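Local coordinates for protein acetylglutamate kinase (Streptococcus mutans, PDB 3L86) that probably transfers the terminal phosphate of ATP to N-acetyl-L-glutamate, the second step in making arginine from glutamate, at residues K92-M104 / D144-D156. Residues are numbered along the deposited sequence; the frame is centred on the assembly and turned at random.
Sequences KINGLRVTSKDDM and DYLDKDTYGYVGD. With NLG (N-acetyl-L-glutamate), chain C.
Thr99 and the chain around Gly152 are joined by a single beta bridge: Thr99 N donates an almost straight hydrogen bond to Tyr151 O (2.9 Å), and Tyr153 N donates another to Thr99 O (2.7 Å). Glycine suits position 152, because phi is positive there and a CB would run into Thr99 O; instead the CA of Gly152 makes a CA-H...O contact with that oxygen (3.5 Å).

Flanking the bridge, Tyr153 can be followed outward. Its CB packs against the CG methylene of Met104 (3.8 Å), whose chain is bent at chi2 and chi3. CD1 comes up to the backbone N of Lys101; CE1 and CZ run beneath Lys101 CB, which makes a CH-pi contact over one face, 4.0 Å from the ring centroid. OH ends beside Lys101 CE (3.6 Å), where lysine's aliphatic chain spans the ring while its charge stays at the surface. Tyr145 CE1 covers the opposite face.

On the other flank, Ile93 O lies at the edge of the Tyr151 ring, 3.7 Å from CE1, and Leu96 CD1 meets Leu146 CD2. On the side turned away from 144-156, Arg97 reaches the substrate: its CG is anti to the backbone N (chi1 -173°) and the chain bends at chi3, so that NE donates a nearly straight hydrogen bond to the acetyl oxygen O7 of N-acetyl-L-glutamate (2.6 Å).

In this amino acid kinase fold, the hairpin 92-97 and the start of helix 101-125, begun by the Ser100-Asp103 capping box, pack against the connection between antiparallel strands 141-145 and 155-160, with strand 188-190 touching Tyr153 and Met104.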
ATOM      1  N   LYS A  92     -16.085   3.435   9.405  1.00 24.01           N
ATOM      2  CA  LYS A  92     -15.170   2.340   9.261  1.00 24.36           C
ATOM      3  C   LYS A  92     -15.556   1.188  10.159  1.00 25.18           C
ATOM      4  O   LYS A  92     -16.171   1.407  11.187  1.00 23.94           O
ATOM      5  CB  LYS A  92     -13.757   2.784   9.544  1.00 24.10           C
ATOM      6  CG  LYS A  92     -12.999   3.284   8.325  1.00 25.70           C
ATOM      7  CD  LYS A  92     -12.146   4.464   8.616  1.00 29.91           C
ATOM      8  CE  LYS A  92     -10.947   4.640   7.619  1.00 31.23           C
ATOM      9  NZ  LYS A  92      -9.630   5.185   8.043  1.00 31.15           N
ATOM     10  N   ILE A  93     -15.190  -0.020   9.755  1.00 24.73           N
ATOM     11  CA  ILE A  93     -15.511  -1.240  10.462  1.00 25.98           C
ATOM     12  C   ILE A  93     -14.294  -2.110  10.376  1.00 26.90           C
ATOM     13  O   ILE A  93     -13.899  -2.510   9.269  1.00 27.63           O
ATOM     14  CB  ILE A  93     -16.645  -2.008   9.775  1.00 25.70           C
ATOM     15  CG1 ILE A  93     -17.937  -1.204   9.846  1.00 24.58           C
ATOM     16  CG2 ILE A  93     -16.839  -3.361  10.417  1.00 25.89           C
ATOM     17  CD1 ILE A  93     -19.173  -1.969   9.445  1.00 27.76           C
ATOM     18  N   ASN A  94     -13.676  -2.395  11.523  1.00 26.86           N
ATOM     19  CA  ASN A  94     -12.526  -3.290  11.512  1.00 26.64           C
ATOM     20  C   ASN A  94     -11.410  -2.636  10.696  1.00 24.87           C
ATOM     21  O   ASN A  94     -10.697  -3.310   9.957  1.00 24.73           O
ATOM     22  CB  ASN A  94     -12.920  -4.643  10.875  1.00 27.55           C
ATOM     23  CG  ASN A  94     -13.792  -5.526  11.812  1.00 31.19           C
ATOM     24  OD1 ASN A  94     -14.795  -6.124  11.376  1.00 32.87           O
ATOM     25  ND2 ASN A  94     -13.389  -5.629  13.084  1.00 30.16           N
ATOM     26  N   GLY A  95     -11.281  -1.320  10.830  1.00 21.75           N
ATOM     27  CA  GLY A  95     -10.307  -0.543  10.075  1.00 19.26           C
ATOM     28  C   GLY A  95     -10.564  -0.402   8.557  1.00 16.12           C
ATOM     29  O   GLY A  95      -9.750   0.190   7.866  1.00 14.28           O
ATOM     30  N   LEU A  96     -11.697  -0.891   8.059  1.00 13.16           N
ATOM     31  CA  LEU A  96     -12.032  -0.783   6.599  1.00 11.70           C
ATOM     32  C   LEU A  96     -13.195   0.185   6.356  1.00 10.27           C
ATOM     33  O   LEU A  96     -14.209   0.113   7.048  1.00 10.79           O
ATOM     34  CB  LEU A  96     -12.356  -2.179   6.034  1.00 10.41           C
ATOM     35  CG  LEU A  96     -11.270  -3.245   6.228  1.00  9.83           C
ATOM     36  CD1 LEU A  96     -11.809  -4.592   5.773  1.00 13.80           C
ATOM     37  CD2 LEU A  96      -9.960  -2.917   5.422  1.00  8.83           C
ATOM     38  N   ARG A  97     -13.073   1.074   5.375  1.00  8.67           N
ATOM     39  CA  ARG A  97     -14.116   2.118   5.107  1.00  8.45           C
ATOM     40  C   ARG A  97     -15.316   1.490   4.402  1.00  9.88           C
ATOM     41  O   ARG A  97     -15.123   0.832   3.377  1.00  9.33           O
ATOM     42  CB  ARG A  97     -13.549   3.232   4.180  1.00  8.56           C
ATOM     43  CG  ARG A  97     -14.457   4.507   3.932  1.00  7.76           C
ATOM     44  CD  ARG A  97     -13.823   5.418   2.763  1.00  6.56           C
ATOM     45  NE  ARG A  97     -12.467   5.770   3.188  1.00  9.48           N
ATOM     46  CZ  ARG A  97     -12.198   6.795   3.999  1.00 10.45           C
ATOM     47  NH1 ARG A  97     -13.172   7.631   4.410  1.00  7.28           N
ATOM     48  NH2 ARG A  97     -10.952   6.999   4.377  1.00 10.63           N
ATOM     49  N   VAL A  98     -16.520   1.708   4.947  1.00 10.01           N
ATOM     50  CA  VAL A  98     -17.765   1.336   4.307  1.00 10.61           C
ATOM     51  C   VAL A  98     -17.970   2.278   3.109  1.00  9.51           C
ATOM     52  O   VAL A  98     -17.926   3.491   3.294  1.00  8.64           O
ATOM     53  CB  VAL A  98     -18.947   1.390   5.324  1.00 10.99           C
ATOM     54  CG1 VAL A  98     -20.334   1.094   4.627  1.00 11.59           C
ATOM     55  CG2 VAL A  98     -18.709   0.331   6.458  1.00 12.78           C
ATOM     56  N   THR A  99     -18.109   1.730   1.885  1.00  9.42           N
ATOM     57  CA  THR A  99     -18.005   2.553   0.638  1.00  8.27           C
ATOM     58  C   THR A  99     -19.187   2.315  -0.302  1.00  8.64           C
ATOM     59  O   THR A  99     -19.331   1.234  -0.882  1.00  9.22           O
ATOM     60  CB  THR A  99     -16.638   2.234  -0.131  1.00 10.18           C
ATOM     61  OG1 THR A  99     -15.524   2.256   0.791  1.00  8.49           O
ATOM     62  CG2 THR A  99     -16.366   3.223  -1.277  1.00  7.28           C
ATOM     63  N   SER A 100     -20.066   3.284  -0.461  1.00  7.78           N
ATOM     64  CA  SER A 100     -21.171   3.095  -1.403  1.00  7.45           C
ATOM     65  C   SER A 100     -20.711   3.333  -2.830  1.00  9.57           C
ATOM     66  O   SER A 100     -19.643   3.902  -3.041  1.00 10.13           O
ATOM     67  CB  SER A 100     -22.319   4.079  -1.100  1.00  8.25           C
ATOM     68  OG  SER A 100     -21.959   5.397  -1.496  1.00  6.72           O
ATOM     69  N   LYS A 101     -21.522   2.957  -3.821  1.00  8.64           N
ATOM     70  CA  LYS A 101     -21.167   3.282  -5.202  1.00 10.45           C
ATOM     71  C   LYS A 101     -20.969   4.804  -5.470  1.00 10.91           C
ATOM     72  O   LYS A 101     -20.047   5.192  -6.229  1.00 11.35           O
ATOM     73  CB  LYS A 101     -22.241   2.745  -6.134  1.00  9.44           C
ATOM     74  CG  LYS A 101     -22.227   3.431  -7.434  1.00 14.16           C
ATOM     75  CD  LYS A 101     -21.757   2.582  -8.466  1.00 17.70           C
ATOM     76  CE  LYS A 101     -22.973   2.143  -9.220  1.00 22.17           C
ATOM     77  NZ  LYS A 101     -22.622   1.880 -10.634  1.00 24.44           N
ATOM     78  N   ASP A 102     -21.821   5.654  -4.891  1.00 10.64           N
ATOM     79  CA  ASP A 102     -21.606   7.103  -4.978  1.00 11.39           C
ATOM     80  C   ASP A 102     -20.270   7.513  -4.306  1.00 11.51           C
ATOM     81  O   ASP A 102     -19.584   8.420  -4.804  1.00 12.11           O
ATOM     82  CB  ASP A 102     -22.769   7.943  -4.410  1.00 12.29           C
ATOM     83  CG  ASP A 102     -24.046   7.931  -5.330  1.00 13.84           C
ATOM     84  OD1 ASP A 102     -23.949   7.619  -6.554  1.00 12.61           O
ATOM     85  OD2 ASP A 102     -25.162   8.162  -4.782  1.00 12.40           O
ATOM     86  N   ASP A 103     -19.920   6.885  -3.204  1.00 10.04           N
ATOM     87  CA  ASP A 103     -18.665   7.117  -2.523  1.00 10.10           C
ATOM     88  C   ASP A 103     -17.391   6.924  -3.399  1.00  8.84           C
ATOM     89  O   ASP A 103     -16.402   7.593  -3.189  1.00  9.66           O
ATOM     90  CB  ASP A 103     -18.565   6.303  -1.224  1.00 10.15           C
ATOM     91  CG  ASP A 103     -19.510   6.806  -0.104  1.00 11.62           C
ATOM     92  OD1 ASP A 103     -19.976   7.930  -0.100  1.00  9.09           O
ATOM     93  OD2 ASP A 103     -19.751   6.038   0.760  1.00  8.87           O
ATOM     94  N   MET A 104     -17.465   6.001  -4.332  1.00  8.67           N
ATOM     95  CA  MET A 104     -16.336   5.621  -5.181  1.00  8.25           C
ATOM     96  C   MET A 104     -15.873   6.796  -6.040  1.00  8.09           C
ATOM     97  O   MET A 104     -14.698   6.934  -6.377  1.00  7.56           O
ATOM     98  CB  MET A 104     -16.707   4.415  -6.086  1.00  9.02           C
ATOM     99  CG  MET A 104     -16.688   3.002  -5.372  1.00  8.44           C
ATOM    100  SD  MET A 104     -14.995   2.576  -4.744  1.00  7.70           S
ATOM    101  CE  MET A 104     -13.820   2.748  -6.154  1.00  6.42           C
ATOM    102  N   ASP A 144     -12.702  -8.820  -6.100  1.00 11.70           N
ATOM    103  CA  ASP A 144     -14.133  -9.124  -5.899  1.00 13.67           C
ATOM    104  C   ASP A 144     -14.612  -8.427  -4.594  1.00 13.39           C
ATOM    105  O   ASP A 144     -13.787  -7.953  -3.843  1.00 12.17           O
ATOM    106  CB  ASP A 144     -14.340 -10.637  -5.747  1.00 15.06           C
ATOM    107  CG  ASP A 144     -15.721 -11.093  -6.202  1.00 18.24           C
ATOM    108  OD1 ASP A 144     -16.687 -10.257  -6.330  1.00 17.62           O
ATOM    109  OD2 ASP A 144     -15.822 -12.299  -6.496  1.00 19.87           O
ATOM    110  N   TYR A 145     -15.935  -8.358  -4.353  1.00 13.45           N
ATOM    111  CA  TYR A 145     -16.529  -7.685  -3.150  1.00 12.21           C
ATOM    112  C   TYR A 145     -16.191  -8.492  -1.929  1.00 12.86           C
ATOM    113  O   TYR A 145     -16.412  -9.701  -1.914  1.00 13.00           O
ATOM    114  CB  TYR A 145     -18.069  -7.642  -3.281  1.00 12.41           C
ATOM    115  CG  TYR A 145     -18.516  -6.801  -4.454  1.00  9.86           C
ATOM    116  CD1 TYR A 145     -18.792  -5.478  -4.281  1.00  9.50           C
ATOM    117  CD2 TYR A 145     -18.584  -7.339  -5.755  1.00  8.37           C
ATOM    118  CE1 TYR A 145     -19.155  -4.671  -5.368  1.00  7.20           C
ATOM    119  CE2 TYR A 145     -18.942  -6.530  -6.843  1.00  9.49           C
ATOM    120  CZ  TYR A 145     -19.240  -5.202  -6.607  1.00 10.10           C
ATOM    121  OH  TYR A 145     -19.637  -4.349  -7.606  1.00 11.48           O
ATOM    122  N   LEU A 146     -15.664  -7.838  -0.936  1.00 12.12           N
ATOM    123  CA  LEU A 146     -15.354  -8.462   0.293  1.00 13.13           C
ATOM    124  C   LEU A 146     -16.622  -9.014   0.986  1.00 14.07           C
ATOM    125  O   LEU A 146     -16.613 -10.088   1.453  1.00 14.41           O
ATOM    126  CB  LEU A 146     -14.566  -7.492   1.181  1.00 12.57           C
ATOM    127  CG  LEU A 146     -13.982  -7.980   2.506  1.00 17.00           C
ATOM    128  CD1 LEU A 146     -13.203  -9.283   2.375  1.00 14.55           C
ATOM    129  CD2 LEU A 146     -13.171  -6.944   3.259  1.00 13.49           C
ATOM    130  N   ASP A 147     -17.690  -8.220   0.985  1.00 13.19           N
ATOM    131  CA  ASP A 147     -18.974  -8.446   1.675  1.00 14.31           C
ATOM    132  C   ASP A 147     -19.877  -7.262   1.443  1.00 13.22           C
ATOM    133  O   ASP A 147     -19.891  -6.343   2.203  1.00 12.54           O
ATOM    134  CB  ASP A 147     -18.776  -8.704   3.193  1.00 14.37           C
ATOM    135  CG  ASP A 147     -20.107  -8.929   3.986  1.00 19.02           C
ATOM    136  OD1 ASP A 147     -21.204  -8.939   3.439  1.00 16.24           O
ATOM    137  OD2 ASP A 147     -19.965  -9.123   5.191  1.00 20.92           O
ATOM    138  N   LYS A 148     -20.569  -7.305   0.335  1.00 13.13           N
ATOM    139  CA  LYS A 148     -21.402  -6.199  -0.132  1.00 13.83           C
ATOM    140  C   LYS A 148     -22.316  -5.644   0.914  1.00 13.52           C
ATOM    141  O   LYS A 148     -22.327  -4.504   1.067  1.00 12.55           O
ATOM    142  CB  LYS A 148     -22.249  -6.554  -1.359  1.00 15.47           C
ATOM    143  CG  LYS A 148     -21.824  -6.097  -2.654  1.00 15.26           C
ATOM    144  CD  LYS A 148     -22.741  -6.709  -3.709  1.00 19.64           C
ATOM    145  CE  LYS A 148     -22.219  -6.593  -5.113  1.00 23.03           C
ATOM    146  NZ  LYS A 148     -23.237  -6.635  -6.202  1.00 23.98           N
ATOM    147  N   ASP A 149     -23.076  -6.501   1.611  1.00 14.71           N
ATOM    148  CA  ASP A 149     -24.058  -6.004   2.624  1.00 15.05           C
ATOM    149  C   ASP A 149     -23.374  -5.265   3.789  1.00 14.11           C
ATOM    150  O   ASP A 149     -23.908  -4.308   4.327  1.00 14.71           O
ATOM    151  CB  ASP A 149     -24.908  -7.155   3.205  1.00 16.30           C
ATOM    152  CG  ASP A 149     -26.048  -7.587   2.280  1.00 19.50           C
ATOM    153  OD1 ASP A 149     -26.385  -6.849   1.319  1.00 23.88           O
ATOM    154  OD2 ASP A 149     -26.568  -8.695   2.494  1.00 21.47           O
ATOM    155  N   THR A 150     -22.191  -5.704   4.191  1.00 12.76           N
ATOM    156  CA  THR A 150     -21.473  -4.955   5.231  1.00 12.82           C
ATOM    157  C   THR A 150     -20.652  -3.731   4.794  1.00 11.59           C
ATOM    158  O   THR A 150     -20.693  -2.700   5.451  1.00 12.34           O
ATOM    159  CB  THR A 150     -20.578  -5.887   6.030  1.00 13.06           C
ATOM    160  OG1 THR A 150     -21.390  -6.981   6.519  1.00 12.44           O
ATOM    161  CG2 THR A 150     -19.967  -5.145   7.237  1.00 16.42           C
ATOM    162  N   TYR A 151     -19.877  -3.853   3.711  1.00 11.13           N
ATOM    163  CA  TYR A 151     -18.886  -2.845   3.311  1.00  9.42           C
ATOM    164  C   TYR A 151     -19.221  -2.155   2.000  1.00  9.55           C
ATOM    165  O   TYR A 151     -18.610  -1.134   1.695  1.00  8.37           O
ATOM    166  CB  TYR A 151     -17.468  -3.443   3.117  1.00 10.04           C
ATOM    167  CG  TYR A 151     -16.891  -4.166   4.315  1.00 11.00           C
ATOM    168  CD1 TYR A 151     -16.361  -3.480   5.408  1.00 12.91           C
ATOM    169  CD2 TYR A 151     -16.926  -5.531   4.368  1.00 14.70           C
ATOM    170  CE1 TYR A 151     -15.824  -4.207   6.535  1.00 11.63           C
ATOM    171  CE2 TYR A 151     -16.428  -6.229   5.447  1.00 14.76           C
ATOM    172  CZ  TYR A 151     -15.882  -5.563   6.525  1.00 14.53           C
ATOM    173  OH  TYR A 151     -15.403  -6.342   7.590  1.00 18.05           O
ATOM    174  N   GLY A 152     -20.158  -2.677   1.195  1.00  8.86           N
ATOM    175  CA  GLY A 152     -20.426  -1.990  -0.077  1.00  7.38           C
ATOM    176  C   GLY A 152     -19.384  -2.327  -1.160  1.00  7.56           C
ATOM    177  O   GLY A 152     -19.101  -3.505  -1.377  1.00  8.27           O
ATOM    178  N   TYR A 153     -18.798  -1.294  -1.797  1.00  7.83           N
ATOM    179  CA  TYR A 153     -17.811  -1.411  -2.892  1.00  8.38           C
ATOM    180  C   TYR A 153     -16.333  -1.592  -2.436  1.00  9.11           C
ATOM    181  O   TYR A 153     -15.422  -0.999  -3.021  1.00 12.47           O
ATOM    182  CB  TYR A 153     -17.936  -0.198  -3.849  1.00  6.64           C
ATOM    183  CG  TYR A 153     -19.090  -0.384  -4.826  1.00  9.28           C
ATOM    184  CD1 TYR A 153     -20.424  -0.458  -4.383  1.00  8.34           C
ATOM    185  CD2 TYR A 153     -18.847  -0.516  -6.193  1.00  6.81           C
ATOM    186  CE1 TYR A 153     -21.500  -0.673  -5.340  1.00 10.92           C
ATOM    187  CE2 TYR A 153     -19.874  -0.698  -7.106  1.00 10.78           C
ATOM    188  CZ  TYR A 153     -21.192  -0.797  -6.678  1.00 11.55           C
ATOM    189  OH  TYR A 153     -22.170  -1.006  -7.651  1.00 15.28           O
ATOM    190  N   VAL A 154     -16.122  -2.314  -1.347  1.00  8.91           N
ATOM    191  CA  VAL A 154     -14.777  -2.704  -0.878  1.00  8.97           C
ATOM    192  C   VAL A 154     -14.344  -4.053  -1.481  1.00  8.57           C
ATOM    193  O   VAL A 154     -15.124  -5.016  -1.508  1.00  7.47           O
ATOM    194  CB  VAL A 154     -14.706  -2.688   0.669  1.00  8.96           C
ATOM    195  CG1 VAL A 154     -13.380  -3.254   1.200  1.00 10.04           C
ATOM    196  CG2 VAL A 154     -14.850  -1.201   1.153  1.00  9.66           C
ATOM    197  N   GLY A 155     -13.165  -4.072  -2.087  1.00  8.50           N
ATOM    198  CA  GLY A 155     -12.683  -5.267  -2.725  1.00 10.36           C
ATOM    199  C   GLY A 155     -11.587  -5.997  -1.993  1.00 11.86           C
ATOM    200  O   GLY A 155     -10.901  -5.402  -1.150  1.00  9.87           O
ATOM    201  N   ASP A 156     -11.424  -7.291  -2.344  1.00 11.30           N
ATOM    202  CA  ASP A 156     -10.303  -8.141  -1.904  1.00 14.06           C
ATOM    203  C   ASP A 156      -9.582  -8.519  -3.224  1.00 13.79           C
ATOM    204  O   ASP A 156     -10.264  -8.979  -4.120  1.00 13.59           O
ATOM    205  CB  ASP A 156     -10.947  -9.428  -1.351  1.00 15.07           C
ATOM    206  CG  ASP A 156     -10.013 -10.291  -0.489  1.00 21.24           C
ATOM    207  OD1 ASP A 156      -8.928  -9.852  -0.012  1.00 24.63           O
ATOM    208  OD2 ASP A 156     -10.431 -11.467  -0.269  1.00 29.02           O
TER
HETATM  209  CA  NLG C 247      -9.039   2.085   1.967  1.00 10.85           C
HETATM  210  C   NLG C 247     -10.007   1.109   2.325  1.00 11.88           C
HETATM  211  OXT NLG C 247     -10.544   1.007   3.433  1.00 10.26           O
HETATM  212  O   NLG C 247     -10.452   0.153   1.806  1.00 16.79           O
HETATM  213  CB  NLG C 247      -8.162   2.627   0.824  1.00  9.78           C
HETATM  214  CG  NLG C 247      -7.047   3.723   1.084  1.00 11.37           C
HETATM  215  CD  NLG C 247      -5.823   3.532   2.077  1.00 12.44           C
HETATM  216  OE1 NLG C 247      -5.585   2.417   2.441  1.00 10.49           O
HETATM  217  OE2 NLG C 247      -5.124   4.456   2.524  1.00 10.57           O
HETATM  218  C7  NLG C 247      -9.677   4.151   2.879  1.00  7.75           C
HETATM  219  C8  NLG C 247      -9.310   5.004   3.652  1.00  2.00           C
HETATM  220  O7  NLG C 247     -10.679   4.145   2.206  1.00 11.42           O
HETATM  221  N2  NLG C 247      -8.992   3.088   2.703  1.00 13.50           N